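Local coordinates for exopolygalacturonate lyase (Vibrio vulnificus, PDB 5A29), which probably cleaves polygalacturonate, the backbone of pectin, by beta-elimination as a metal-binding family 2 polysaccharide lyase, at residues 512-517 with 563-568; 57-62 with 79-84; 355-360 with 425-430. All coordinates share one frame; numbering follows the deposited sequence.

In the fold
Three contacts, one local and two longer in range, show how a mainly helical lyase is closed upon itself. From the N terminus, contact 2 comes first: 57-62 meets 79-84 across a short loop carrying strand 70-72. Contact 3 then closes a longer loop, setting the end of helix 417-426 against helix 353-370. Contact 1 shuts the last, between strand 514-516 and the C-terminal turn. The three follow in series, without nesting or crossing. Strands 60-62 and 514-516 pair antiparallel, so contacts 1 and 2 touch, bringing 57-62 together with the C-terminal region. Contact 3 lies on the opposite side of the chain's centre, about 38 Å from contact 1 and 40 Å from contact 2, between centres.

Contact 1. Residues 512-517 with 563-568; sequences YLNASI and NEIYKQ
The type I beta turn from Ile565 to Gln568, which follows the short helix 561-564, docks against strand 514-516 and the loop leading into it. Two direct hydrogen bonds carry the join: Leu513 N gives a nearly straight one to Gln568 O (2.9 Å, 171°), and Asn514 ND2 gives another to Ile565 O, also 2.9 Å. The second bond lies in the amide plane of Asn514 but comes from above the carbonyl plane of Ile565. Gln568 N, closing the turn, reaches Ile565 O from the opposite face, so that this oxygen is gripped from both sides. Strand 514-516 pairs through Ala515 with strand 60-62 in a small antiparallel sheet. Towards the turn, the backbone of Asn514 works through water instead: one molecule accepts from Asn514 N and donates to Gln568 O and Ile565 O, while a second donates to Asn514 O and Tyr566 O. Tyr566 O also sits 3.6 Å above the centre of the Tyr512 ring. With CG of Tyr512 beside its own backbone N (chi1 -70°), the ring runs alongside Lys567, pointing the same way. The Tyr566 ring is sandwiched in turn. Ser516 CB makes a CH-pi contact, 4.2 Å from the centroid, over one face; Ile565 CG2 lies 3.7 Å above the other, and Asn514 O meets the ring edge in plane.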
ATOM      1  N   TYR A 512      16.739  13.273   8.810  1.00 20.85           N
ATOM      2  CA  TYR A 512      15.840  13.873   7.829  1.00 21.30           C
ATOM      3  C   TYR A 512      15.260  15.203   8.216  1.00 23.34           C
ATOM      4  O   TYR A 512      14.830  15.418   9.346  1.00 22.35           O
ATOM      5  CB  TYR A 512      14.615  12.945   7.501  1.00 22.37           C
ATOM      6  CG  TYR A 512      14.992  11.707   6.714  1.00 21.31           C
ATOM      7  CD1 TYR A 512      16.040  11.739   5.745  1.00 23.01           C
ATOM      8  CD2 TYR A 512      14.247  10.511   6.863  1.00 24.75           C
ATOM      9  CE1 TYR A 512      16.373  10.605   5.021  1.00 23.32           C
ATOM     10  CE2 TYR A 512      14.518   9.383   6.077  1.00 25.76           C
ATOM     11  CZ  TYR A 512      15.602   9.431   5.182  1.00 28.82           C
ATOM     12  OH  TYR A 512      15.886   8.311   4.451  1.00 28.81           O
ATOM     13  N   LEU A 513      15.157  16.073   7.217  1.00 21.53           N
ATOM     14  CA  LEU A 513      14.648  17.428   7.374  1.00 23.67           C
ATOM     15  C   LEU A 513      13.128  17.505   7.434  1.00 22.89           C
ATOM     16  O   LEU A 513      12.509  18.268   8.212  1.00 20.26           O
ATOM     17  CB  LEU A 513      15.182  18.280   6.186  1.00 22.42           C
ATOM     18  CG  LEU A 513      14.692  19.730   6.134  1.00 27.20           C
ATOM     19  CD1 LEU A 513      15.099  20.417   7.449  1.00 24.73           C
ATOM     20  CD2 LEU A 513      15.332  20.489   4.927  1.00 27.07           C
ATOM     21  N   ASN A 514      12.464  16.727   6.585  1.00 19.12           N
ATOM     22  CA  ASN A 514      11.021  16.966   6.374  1.00 19.44           C
ATOM     23  C   ASN A 514      10.159  15.769   6.802  1.00 19.22           C
ATOM     24  O   ASN A 514      10.531  14.632   6.470  1.00 23.89           O
ATOM     25  CB  ASN A 514      10.775  17.156   4.862  1.00 20.17           C
ATOM     26  CG  ASN A 514      11.443  18.404   4.321  1.00 25.80           C
ATOM     27  OD1 ASN A 514      11.182  19.513   4.853  1.00 23.75           O
ATOM     28  ND2 ASN A 514      12.292  18.248   3.247  1.00 22.07           N
ATOM     29  N   ALA A 515       9.082  16.018   7.546  1.00 19.92           N
ATOM     30  CA  ALA A 515       8.280  14.920   8.100  1.00 20.52           C
ATOM     31  C   ALA A 515       7.015  14.796   7.237  1.00 21.32           C
ATOM     32  O   ALA A 515       6.440  15.794   6.858  1.00 22.37           O
ATOM     33  CB  ALA A 515       7.867  15.220   9.552  1.00 19.70           C
ATOM     34  N   SER A 516       6.574  13.567   6.956  1.00 21.52           N
ATOM     35  CA  SER A 516       5.272  13.350   6.283  1.00 18.70           C
ATOM     36  C   SER A 516       4.187  13.143   7.305  1.00 17.99           C
ATOM     37  O   SER A 516       4.343  12.384   8.253  1.00 18.67           O
ATOM     38  CB  SER A 516       5.337  12.072   5.350  1.00 20.84           C
ATOM     39  OG  SER A 516       3.994  11.732   5.016  1.00 23.16           O
ATOM     40  N   ILE A 517       3.038  13.773   7.122  1.00 18.15           N
ATOM     41  CA  ILE A 517       1.949  13.502   8.046  1.00 20.73           C
ATOM     42  C   ILE A 517       1.212  12.183   7.754  1.00 22.77           C
ATOM     43  O   ILE A 517       0.242  11.844   8.434  1.00 28.46           O
ATOM     44  CB  ILE A 517       0.893  14.640   8.094  1.00 20.80           C
ATOM     45  CG1 ILE A 517       0.019  14.711   6.813  1.00 22.76           C
ATOM     46  CG2 ILE A 517       1.561  15.982   8.306  1.00 21.17           C
ATOM     47  CD1 ILE A 517      -1.213  15.563   7.074  1.00 24.33           C
ATOM     48  N   ASN A 563      11.700  11.147  -2.592  1.00 25.40           N
ATOM     49  CA  ASN A 563      13.112  11.399  -2.563  1.00 27.55           C
ATOM     50  C   ASN A 563      13.389  12.896  -2.459  1.00 31.34           C
ATOM     51  O   ASN A 563      14.120  13.314  -1.575  1.00 29.90           O
ATOM     52  CB  ASN A 563      13.746  10.886  -3.836  1.00 33.95           C
ATOM     53  CG  ASN A 563      15.237  11.052  -3.811  1.00 47.36           C
ATOM     54  OD1 ASN A 563      15.926  10.433  -2.992  1.00 44.55           O
ATOM     55  ND2 ASN A 563      15.750  11.926  -4.674  1.00 47.55           N
ATOM     56  N   GLU A 564      12.789  13.691  -3.344  1.00 25.99           N
ATOM     57  CA  GLU A 564      13.164  15.122  -3.506  1.00 29.31           C
ATOM     58  C   GLU A 564      12.803  15.927  -2.264  1.00 30.29           C
ATOM     59  O   GLU A 564      13.419  16.981  -2.016  1.00 27.28           O
ATOM     60  CB  GLU A 564      12.470  15.769  -4.722  1.00 30.09           C
ATOM     61  CG  GLU A 564      12.865  15.072  -6.053  1.00 31.72           C
ATOM     62  CD  GLU A 564      14.368  14.817  -6.193  1.00 39.39           C
ATOM     63  OE1 GLU A 564      15.158  15.783  -6.141  1.00 44.43           O
ATOM     64  OE2 GLU A 564      14.798  13.661  -6.339  1.00 37.23           O
ATOM     65  N   ILE A 565      11.770  15.484  -1.539  1.00 27.06           N
ATOM     66  CA  ILE A 565      11.392  16.110  -0.273  1.00 24.64           C
ATOM     67  C   ILE A 565      11.780  15.267   0.964  1.00 28.94           C
ATOM     68  O   ILE A 565      12.587  15.701   1.797  1.00 27.78           O
ATOM     69  CB  ILE A 565       9.920  16.500  -0.236  1.00 25.14           C
ATOM     70  CG1 ILE A 565       9.634  17.513  -1.359  1.00 25.02           C
ATOM     71  CG2 ILE A 565       9.498  16.964   1.166  1.00 23.91           C
ATOM     72  CD1 ILE A 565       8.180  17.862  -1.587  1.00 23.81           C
ATOM     73  N   TYR A 566      11.250  14.043   1.065  1.00 21.04           N
ATOM     74  CA  TYR A 566      11.261  13.333   2.323  1.00 23.81           C
ATOM     75  C   TYR A 566      12.561  12.637   2.641  1.00 22.12           C
ATOM     76  O   TYR A 566      12.713  12.129   3.785  1.00 23.00           O
ATOM     77  CB  TYR A 566      10.024  12.382   2.468  1.00 20.72           C
ATOM     78  CG  TYR A 566       8.750  13.191   2.424  1.00 24.81           C
ATOM     79  CD1 TYR A 566       8.380  13.998   3.506  1.00 20.74           C
ATOM     80  CD2 TYR A 566       7.974  13.240   1.271  1.00 23.76           C
ATOM     81  CE1 TYR A 566       7.226  14.739   3.481  1.00 19.80           C
ATOM     82  CE2 TYR A 566       6.824  13.979   1.227  1.00 23.00           C
ATOM     83  CZ  TYR A 566       6.480  14.746   2.338  1.00 24.26           C
ATOM     84  OH  TYR A 566       5.351  15.493   2.316  1.00 25.09           O
ATOM     85  N   LYS A 567      13.507  12.628   1.697  1.00 21.68           N
ATOM     86  CA  LYS A 567      14.852  12.101   1.997  1.00 22.18           C
ATOM     87  C   LYS A 567      15.944  13.199   2.110  1.00 22.82           C
ATOM     88  O   LYS A 567      17.093  12.876   2.352  1.00 25.07           O
ATOM     89  CB  LYS A 567      15.330  11.050   0.960  1.00 25.30           C
ATOM     90  CG  LYS A 567      14.538   9.751   1.013  1.00 27.75           C
ATOM     91  CD  LYS A 567      15.140   8.782   0.027  1.00 32.65           C
ATOM     92  CE  LYS A 567      14.489   7.457   0.228  1.00 41.01           C
ATOM     93  NZ  LYS A 567      15.140   6.495  -0.703  1.00 47.99           N
ATOM     94  N   GLN A 568      15.544  14.436   2.010  1.00 21.96           N
ATOM     95  CA  GLN A 568      16.488  15.560   2.261  1.00 26.50           C
ATOM     96  C   GLN A 568      16.972  15.538   3.746  1.00 30.11           C
ATOM     97  O   GLN A 568      16.234  15.136   4.700  1.00 24.95           O
ATOM     98  CB  GLN A 568      15.778  16.885   1.944  1.00 33.08           C
ATOM     99  CG  GLN A 568      15.402  17.030   0.471  1.00 41.13           C
ATOM    100  CD  GLN A 568      16.575  16.675  -0.448  1.00 52.61           C
ATOM    101  OE1 GLN A 568      17.581  17.370  -0.428  1.00 54.98           O
ATOM    102  NE2 GLN A 568      16.473  15.549  -1.209  1.00 45.25           N
TER
HETATM  103  O   HOH W   1      13.596  14.929   4.729  1.00 23.41           O
HETATM  104  O   HOH W   2      11.239  12.014   5.974  1.00 24.35           O

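Contact 2. Residues 57-62 with 79-84; sequences LADGIN and ATISNF
Asp59 and its neighbours bind the end of strand 78-82 and the residue after it, at the seam between two small antiparallel sheets: the loop 57-59 leads into strand 60-62, which pairs with strand 514-516, while strand 78-82 belongs to a four-stranded sheet. Three hydrogen bonds cross this buried seam, and donors come from both sides. Ser82 OG donates to Leu57 O at 2.8 Å, its hydroxyl placed there by a chi1 of -179° that sets OG beside the carbonyl carbon. Asp59 N donates to Ile81 O at 3.1 Å, an oxygen that Ala58 CA also approaches in a weaker CA-H...O contact. The third bond brings the side chain of Asp59 into play: Asn83 N meets OD1 at 2.6 Å, on the syn side of the carboxylate but 31° out of its plane. Further donors complete the acceptors. Gln87 NE2 binds both Leu57 O and Asp59 OD1, and Asn86 ND2 binds Asp59 OD2, so three N-H groups surround the carboxylate and would be expected to stabilise its ionised form. Asp59 OD1 lies 3.2 Å from Asn83 O, two acceptors that do not bond, which would partly offset the effect. Asn83 turns its own amide elsewhere, ND2 to Gly131 O and OD1 to Ala85 N; its side chain lies about 12 Å from the bound manganese and so does not coordinate it. Apolar atoms also flank the carboxylate. The Ile81 side chain crosses that of Asp59 at about a right angle, its CG2 3.4 Å from Asp59 OD2, and that same oxygen comes within 3.2 Å of Asn83 CB.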
ATOM      1  N   LEU A  57      -4.765  20.484   5.114  1.00 26.15           N
ATOM      2  CA  LEU A  57      -3.494  20.209   5.778  1.00 24.27           C
ATOM      3  C   LEU A  57      -2.388  20.098   4.760  1.00 27.42           C
ATOM      4  O   LEU A  57      -2.602  19.589   3.655  1.00 24.08           O
ATOM      5  CB  LEU A  57      -3.581  18.874   6.541  1.00 26.25           C
ATOM      6  CG  LEU A  57      -4.282  18.880   7.893  1.00 27.41           C
ATOM      7  CD1 LEU A  57      -4.339  17.458   8.390  1.00 28.17           C
ATOM      8  CD2 LEU A  57      -3.488  19.690   8.917  1.00 30.84           C
ATOM      9  N   ALA A  58      -1.187  20.490   5.177  1.00 23.11           N
ATOM     10  CA  ALA A  58       0.015  20.232   4.454  1.00 24.74           C
ATOM     11  C   ALA A  58       0.258  18.704   4.426  1.00 27.80           C
ATOM     12  O   ALA A  58      -0.010  18.013   5.391  1.00 24.40           O
ATOM     13  CB  ALA A  58       1.185  20.942   5.154  1.00 27.85           C
ATOM     14  N   ASP A  59       0.833  18.195   3.349  1.00 27.14           N
ATOM     15  CA  ASP A  59       1.347  16.804   3.366  1.00 25.49           C
ATOM     16  C   ASP A  59       2.534  16.587   4.276  1.00 23.70           C
ATOM     17  O   ASP A  59       2.798  15.461   4.710  1.00 21.07           O
ATOM     18  CB  ASP A  59       1.901  16.469   1.998  1.00 27.21           C
ATOM     19  CG  ASP A  59       0.850  16.026   1.042  1.00 34.96           C
ATOM     20  OD1 ASP A  59      -0.311  16.409   1.268  1.00 34.88           O
ATOM     21  OD2 ASP A  59       1.206  15.267   0.063  1.00 37.08           O
ATOM     22  N   GLY A  60       3.366  17.621   4.464  1.00 19.91           N
ATOM     23  CA  GLY A  60       4.639  17.408   5.134  1.00 20.18           C
ATOM     24  C   GLY A  60       5.076  18.746   5.786  1.00 22.71           C
ATOM     25  O   GLY A  60       4.601  19.804   5.369  1.00 21.93           O
ATOM     26  N   ILE A  61       5.945  18.657   6.796  1.00 22.13           N
ATOM     27  CA  ILE A  61       6.420  19.839   7.547  1.00 22.75           C
ATOM     28  C   ILE A  61       7.893  19.832   7.590  1.00 21.81           C
ATOM     29  O   ILE A  61       8.521  18.798   7.866  1.00 23.48           O
ATOM     30  CB  ILE A  61       5.902  19.791   9.004  1.00 26.47           C
ATOM     31  CG1 ILE A  61       4.381  19.697   9.025  1.00 30.13           C
ATOM     32  CG2 ILE A  61       6.449  20.958   9.820  1.00 32.47           C
ATOM     33  CD1 ILE A  61       3.710  20.946   8.549  1.00 31.75           C
ATOM     34  N   ASN A  62       8.519  20.993   7.281  1.00 23.06           N
ATOM     35  CA  ASN A  62       9.972  21.119   7.417  1.00 19.72           C
ATOM     36  C   ASN A  62      10.304  21.177   8.923  1.00 22.51           C
ATOM     37  O   ASN A  62       9.744  22.028   9.620  1.00 26.21           O
ATOM     38  CB  ASN A  62      10.409  22.454   6.708  1.00 23.84           C
ATOM     39  CG  ASN A  62      11.904  22.732   6.814  1.00 28.88           C
ATOM     40  OD1 ASN A  62      12.441  22.786   7.912  1.00 27.67           O
ATOM     41  ND2 ASN A  62      12.597  22.910   5.653  1.00 27.27           N
ATOM     42  N   ALA A  79       5.049  25.562  -4.915  1.00 33.31           N
ATOM     43  CA  ALA A  79       3.673  25.430  -4.464  1.00 32.71           C
ATOM     44  C   ALA A  79       3.647  24.543  -3.213  1.00 31.39           C
ATOM     45  O   ALA A  79       4.163  23.431  -3.213  1.00 29.45           O
ATOM     46  CB  ALA A  79       2.760  24.874  -5.555  1.00 30.31           C
ATOM     47  N   THR A  80       3.040  25.069  -2.169  1.00 32.67           N
ATOM     48  CA  THR A  80       2.900  24.321  -0.931  1.00 27.87           C
ATOM     49  C   THR A  80       1.912  23.176  -1.156  1.00 27.76           C
ATOM     50  O   THR A  80       0.788  23.419  -1.597  1.00 23.50           O
ATOM     51  CB  THR A  80       2.362  25.258   0.177  1.00 32.21           C
ATOM     52  OG1 THR A  80       3.330  26.312   0.345  1.00 28.19           O
ATOM     53  CG2 THR A  80       2.291  24.494   1.492  1.00 28.63           C
ATOM     54  N   ILE A  81       2.297  21.962  -0.751  1.00 25.85           N
ATOM     55  CA  ILE A  81       1.528  20.731  -1.150  1.00 24.56           C
ATOM     56  C   ILE A  81       0.435  20.409  -0.155  1.00 28.24           C
ATOM     57  O   ILE A  81       0.710  20.259   1.048  1.00 25.95           O
ATOM     58  CB  ILE A  81       2.477  19.511  -1.251  1.00 24.70           C
ATOM     59  CG1 ILE A  81       3.540  19.801  -2.291  1.00 25.19           C
ATOM     60  CG2 ILE A  81       1.655  18.224  -1.592  1.00 22.43           C
ATOM     61  CD1 ILE A  81       4.799  18.991  -2.164  1.00 24.07           C
ATOM     62  N   SER A  82      -0.811  20.331  -0.616  1.00 28.04           N
ATOM     63  CA  SER A  82      -1.857  19.605   0.112  1.00 26.10           C
ATOM     64  C   SER A  82      -2.452  18.459  -0.785  1.00 32.79           C
ATOM     65  O   SER A  82      -3.263  18.712  -1.688  1.00 29.05           O
ATOM     66  CB  SER A  82      -2.954  20.574   0.493  1.00 26.30           C
ATOM     67  OG  SER A  82      -3.996  19.959   1.233  1.00 29.00           O
ATOM     68  N   ASN A  83      -2.112  17.208  -0.478  1.00 26.87           N
ATOM     69  CA  ASN A  83      -2.565  16.056  -1.305  1.00 23.85           C
ATOM     70  C   ASN A  83      -3.285  15.110  -0.371  1.00 23.79           C
ATOM     71  O   ASN A  83      -2.650  14.396   0.380  1.00 22.29           O
ATOM     72  CB  ASN A  83      -1.332  15.410  -1.951  1.00 21.13           C
ATOM     73  CG  ASN A  83      -1.715  14.384  -3.030  1.00 24.46           C
ATOM     74  OD1 ASN A  83      -2.763  13.770  -2.945  1.00 22.90           O
ATOM     75  ND2 ASN A  83      -0.872  14.199  -3.998  1.00 23.13           N
ATOM     76  N   PHE A  84      -4.616  15.123  -0.413  1.00 21.88           N
ATOM     77  CA  PHE A  84      -5.465  14.385   0.477  1.00 20.52           C
ATOM     78  C   PHE A  84      -5.221  12.878   0.362  1.00 20.70           C
ATOM     79  O   PHE A  84      -5.423  12.180   1.374  1.00 19.96           O
ATOM     80  CB  PHE A  84      -6.945  14.736   0.199  1.00 22.31           C
ATOM     81  CG  PHE A  84      -7.933  14.262   1.236  1.00 23.40           C
ATOM     82  CD1 PHE A  84      -7.790  14.596   2.599  1.00 23.67           C
ATOM     83  CD2 PHE A  84      -9.040  13.514   0.857  1.00 23.61           C
ATOM     84  CE1 PHE A  84      -8.726  14.229   3.546  1.00 21.89           C
ATOM     85  CE2 PHE A  84      -9.973  13.102   1.787  1.00 25.88           C
ATOM     86  CZ  PHE A  84      -9.843  13.482   3.161  1.00 26.41           C
TER

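Contact 3. Residues 355-360 with 425-430; sequences IREQVV and RLQADP. With EDO (1,2-ethanediol), chain L.
Arg356, on helix 353-370, reaches across to Leu426 and Gln427 at the C-terminal end of helix 417-426. Its CB already points towards that segment. CG then slides past Leu426, 3.9 Å from CD1. After a bend at chi2 (-128°), CD lies 3.2 Å from Gln427 OE1 and 3.4 Å from its CB, and a second bend at chi3 turns the guanidinium. Both helices probably belong to the (alpha/alpha) barrel of this lyase family, and here they meet at the surface, where helix 417-426 gives way to the link before helix 430-442, N-capped by Asp429. Beyond CD the guanidinium lies with Leu426 O over one face, while its edge serves the polar partners. NE passes 3.5 Å from O2 of a bound 1,2-ethanediol, probably from the crystallisation liquor. NH2 hydrogen-bonds to the same O2 at 2.8 Å. The bond from Arg356 NH1 to Gln427 OE1 is modelled at 2.5 Å, a doubtful length; the guanidinium and amide planes are 88° apart. The amide of Gln427, at the end of an extended chain, rests against Val360, with NE2 3.7 Å from CG1. A water accepts from Gln427 NE2 and donates to Glu357 O.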
ATOM      1  N   ILE A 355     -12.608 -16.271  -0.022  1.00 24.63           N
ATOM      2  CA  ILE A 355     -11.501 -15.241  -0.103  1.00 23.38           C
ATOM      3  C   ILE A 355     -10.355 -15.689   0.802  1.00 22.74           C
ATOM      4  O   ILE A 355      -9.164 -15.757   0.385  1.00 22.12           O
ATOM      5  CB  ILE A 355     -11.987 -13.852   0.261  1.00 22.73           C
ATOM      6  CG1 ILE A 355     -13.037 -13.396  -0.777  1.00 21.81           C
ATOM      7  CG2 ILE A 355     -10.802 -12.876   0.306  1.00 23.98           C
ATOM      8  CD1 ILE A 355     -13.756 -12.109  -0.419  1.00 25.56           C
ATOM      9  N   ARG A 356     -10.706 -16.046   2.047  1.00 22.24           N
ATOM     10  CA  ARG A 356      -9.706 -16.479   2.995  1.00 22.09           C
ATOM     11  C   ARG A 356      -8.857 -17.688   2.561  1.00 26.41           C
ATOM     12  O   ARG A 356      -7.608 -17.649   2.621  1.00 22.89           O
ATOM     13  CB  ARG A 356     -10.367 -16.849   4.322  1.00 26.37           C
ATOM     14  CG  ARG A 356      -9.368 -16.728   5.424  1.00 32.17           C
ATOM     15  CD  ARG A 356      -9.358 -17.992   6.209  1.00 37.46           C
ATOM     16  NE  ARG A 356     -10.701 -18.356   6.598  1.00 41.04           N
ATOM     17  CZ  ARG A 356     -11.254 -19.549   6.411  1.00 44.17           C
ATOM     18  NH1 ARG A 356     -10.544 -20.537   5.929  1.00 44.73           N
ATOM     19  NH2 ARG A 356     -12.514 -19.762   6.768  1.00 40.79           N
ATOM     20  N   GLU A 357      -9.490 -18.803   2.195  1.00 22.48           N
ATOM     21  CA  GLU A 357      -8.687 -19.968   1.767  1.00 23.89           C
ATOM     22  C   GLU A 357      -7.797 -19.611   0.578  1.00 22.65           C
ATOM     23  O   GLU A 357      -6.691 -20.074   0.509  1.00 25.51           O
ATOM     24  CB  GLU A 357      -9.597 -21.154   1.389  1.00 29.86           C
ATOM     25  CG  GLU A 357     -10.097 -21.817   2.654  1.00 43.90           C
ATOM     26  CD  GLU A 357     -11.289 -22.714   2.448  1.00 61.66           C
ATOM     27  OE1 GLU A 357     -12.120 -22.424   1.547  1.00 66.06           O
ATOM     28  OE2 GLU A 357     -11.392 -23.694   3.221  1.00 71.47           O
ATOM     29  N   GLN A 358      -8.287 -18.811  -0.352  1.00 20.99           N
ATOM     30  CA  GLN A 358      -7.423 -18.481  -1.486  1.00 24.28           C
ATOM     31  C   GLN A 358      -6.203 -17.637  -1.120  1.00 25.11           C
ATOM     32  O   GLN A 358      -5.110 -17.882  -1.631  1.00 24.04           O
ATOM     33  CB  GLN A 358      -8.230 -17.840  -2.554  1.00 29.96           C
ATOM     34  CG  GLN A 358      -9.210 -18.903  -3.040  1.00 37.11           C
ATOM     35  CD  GLN A 358      -9.866 -18.483  -4.311  1.00 52.04           C
ATOM     36  OE1 GLN A 358     -10.679 -17.565  -4.322  1.00 55.34           O
ATOM     37  NE2 GLN A 358      -9.448 -19.094  -5.410  1.00 56.38           N
ATOM     38  N   VAL A 359      -6.369 -16.730  -0.157  1.00 22.44           N
ATOM     39  CA  VAL A 359      -5.202 -15.974   0.338  1.00 21.36           C
ATOM     40  C   VAL A 359      -4.235 -16.884   1.009  1.00 19.79           C
ATOM     41  O   VAL A 359      -3.039 -16.753   0.774  1.00 22.93           O
ATOM     42  CB  VAL A 359      -5.493 -14.905   1.437  1.00 29.05           C
ATOM     43  CG1 VAL A 359      -4.200 -14.066   1.619  1.00 29.45           C
ATOM     44  CG2 VAL A 359      -6.591 -14.013   1.042  1.00 27.45           C
ATOM     45  N   VAL A 360      -4.703 -17.744   1.925  1.00 17.28           N
ATOM     46  CA  VAL A 360      -3.845 -18.605   2.661  1.00 18.53           C
ATOM     47  C   VAL A 360      -3.070 -19.516   1.712  1.00 21.29           C
ATOM     48  O   VAL A 360      -1.851 -19.771   1.886  1.00 18.94           O
ATOM     49  CB  VAL A 360      -4.640 -19.432   3.677  1.00 22.09           C
ATOM     50  CG1 VAL A 360      -3.831 -20.608   4.241  1.00 24.17           C
ATOM     51  CG2 VAL A 360      -5.235 -18.503   4.719  1.00 25.09           C
ATOM     52  N   ARG A 425      -4.780 -15.957  12.300  1.00 20.13           N
ATOM     53  CA  ARG A 425      -5.895 -15.590  13.184  1.00 22.21           C
ATOM     54  C   ARG A 425      -7.260 -15.939  12.524  1.00 25.10           C
ATOM     55  O   ARG A 425      -8.223 -16.262  13.226  1.00 23.11           O
ATOM     56  CB  ARG A 425      -5.872 -14.088  13.506  1.00 22.21           C
ATOM     57  CG  ARG A 425      -6.997 -13.680  14.471  1.00 26.41           C
ATOM     58  CD  ARG A 425      -6.913 -12.250  15.007  1.00 32.75           C
ATOM     59  NE  ARG A 425      -6.733 -11.290  13.936  1.00 40.61           N
ATOM     60  CZ  ARG A 425      -7.748 -10.748  13.244  1.00 52.16           C
ATOM     61  NH1 ARG A 425      -9.004 -11.126  13.517  1.00 43.97           N
ATOM     62  NH2 ARG A 425      -7.525  -9.860  12.258  1.00 48.23           N
ATOM     63  N   LEU A 426      -7.346 -15.912  11.198  1.00 20.21           N
ATOM     64  CA  LEU A 426      -8.572 -16.351  10.513  1.00 21.07           C
ATOM     65  C   LEU A 426      -8.691 -17.867  10.304  1.00 24.85           C
ATOM     66  O   LEU A 426      -9.827 -18.382  10.197  1.00 30.36           O
ATOM     67  CB  LEU A 426      -8.739 -15.623   9.167  1.00 21.48           C
ATOM     68  CG  LEU A 426      -8.773 -14.090   9.178  1.00 23.20           C
ATOM     69  CD1 LEU A 426      -9.011 -13.649   7.727  1.00 23.30           C
ATOM     70  CD2 LEU A 426      -9.864 -13.562  10.139  1.00 27.46           C
ATOM     71  N   GLN A 427      -7.574 -18.544  10.062  1.00 21.44           N
ATOM     72  CA  GLN A 427      -7.552 -19.977   9.706  1.00 27.22           C
ATOM     73  C   GLN A 427      -6.283 -20.508  10.334  1.00 22.20           C
ATOM     74  O   GLN A 427      -5.231 -20.301   9.780  1.00 24.15           O
ATOM     75  CB  GLN A 427      -7.502 -20.131   8.168  1.00 30.55           C
ATOM     76  CG  GLN A 427      -7.437 -21.564   7.616  1.00 34.71           C
ATOM     77  CD  GLN A 427      -7.486 -21.607   6.071  1.00 35.43           C
ATOM     78  OE1 GLN A 427      -8.152 -20.800   5.421  1.00 35.06           O
ATOM     79  NE2 GLN A 427      -6.765 -22.550   5.487  1.00 39.93           N
ATOM     80  N   ALA A 428      -6.385 -21.230  11.459  1.00 22.69           N
ATOM     81  CA  ALA A 428      -5.218 -21.712  12.223  1.00 21.55           C
ATOM     82  C   ALA A 428      -4.316 -22.808  11.576  1.00 25.04           C
ATOM     83  O   ALA A 428      -4.128 -23.918  12.105  1.00 31.87           O
ATOM     84  CB  ALA A 428      -5.688 -22.174  13.606  1.00 23.63           C
ATOM     85  N   ASP A 429      -3.623 -22.486  10.528  1.00 21.95           N
ATOM     86  CA  ASP A 429      -2.825 -23.507   9.849  1.00 21.03           C
ATOM     87  C   ASP A 429      -1.466 -23.641  10.487  1.00 19.46           C
ATOM     88  O   ASP A 429      -0.778 -22.647  10.698  1.00 20.28           O
ATOM     89  CB  ASP A 429      -2.740 -23.080   8.380  1.00 25.75           C
ATOM     90  CG  ASP A 429      -1.959 -24.053   7.562  1.00 25.62           C
ATOM     91  OD1 ASP A 429      -0.786 -24.281   7.878  1.00 26.22           O
ATOM     92  OD2 ASP A 429      -2.518 -24.584   6.624  1.00 28.07           O
ATOM     93  N   PRO A 430      -1.053 -24.865  10.881  1.00 17.22           N
ATOM     94  CA  PRO A 430       0.189 -25.008  11.577  1.00 16.63           C
ATOM     95  C   PRO A 430       1.425 -24.669  10.740  1.00 15.45           C
ATOM     96  O   PRO A 430       2.488 -24.382  11.294  1.00 15.19           O
ATOM     97  CB  PRO A 430       0.227 -26.508  11.946  1.00 17.49           C
ATOM     98  CG  PRO A 430      -0.614 -27.136  10.875  1.00 16.63           C
ATOM     99  CD  PRO A 430      -1.757 -26.160  10.755  1.00 18.48           C
TER
HETATM  100  C1  EDO L1576     -13.260 -15.206   7.174  1.00 44.63           C
HETATM  101  O1  EDO L1576     -12.509 -15.669   8.291  1.00 58.04           O
HETATM  102  C2  EDO L1576     -14.480 -16.084   7.107  1.00 48.96           C
HETATM  103  O2  EDO L1576     -14.019 -17.428   6.993  1.00 60.08           O
HETATM  104  O   HOH W   3      -6.390 -22.725   2.375  1.00 40.66           O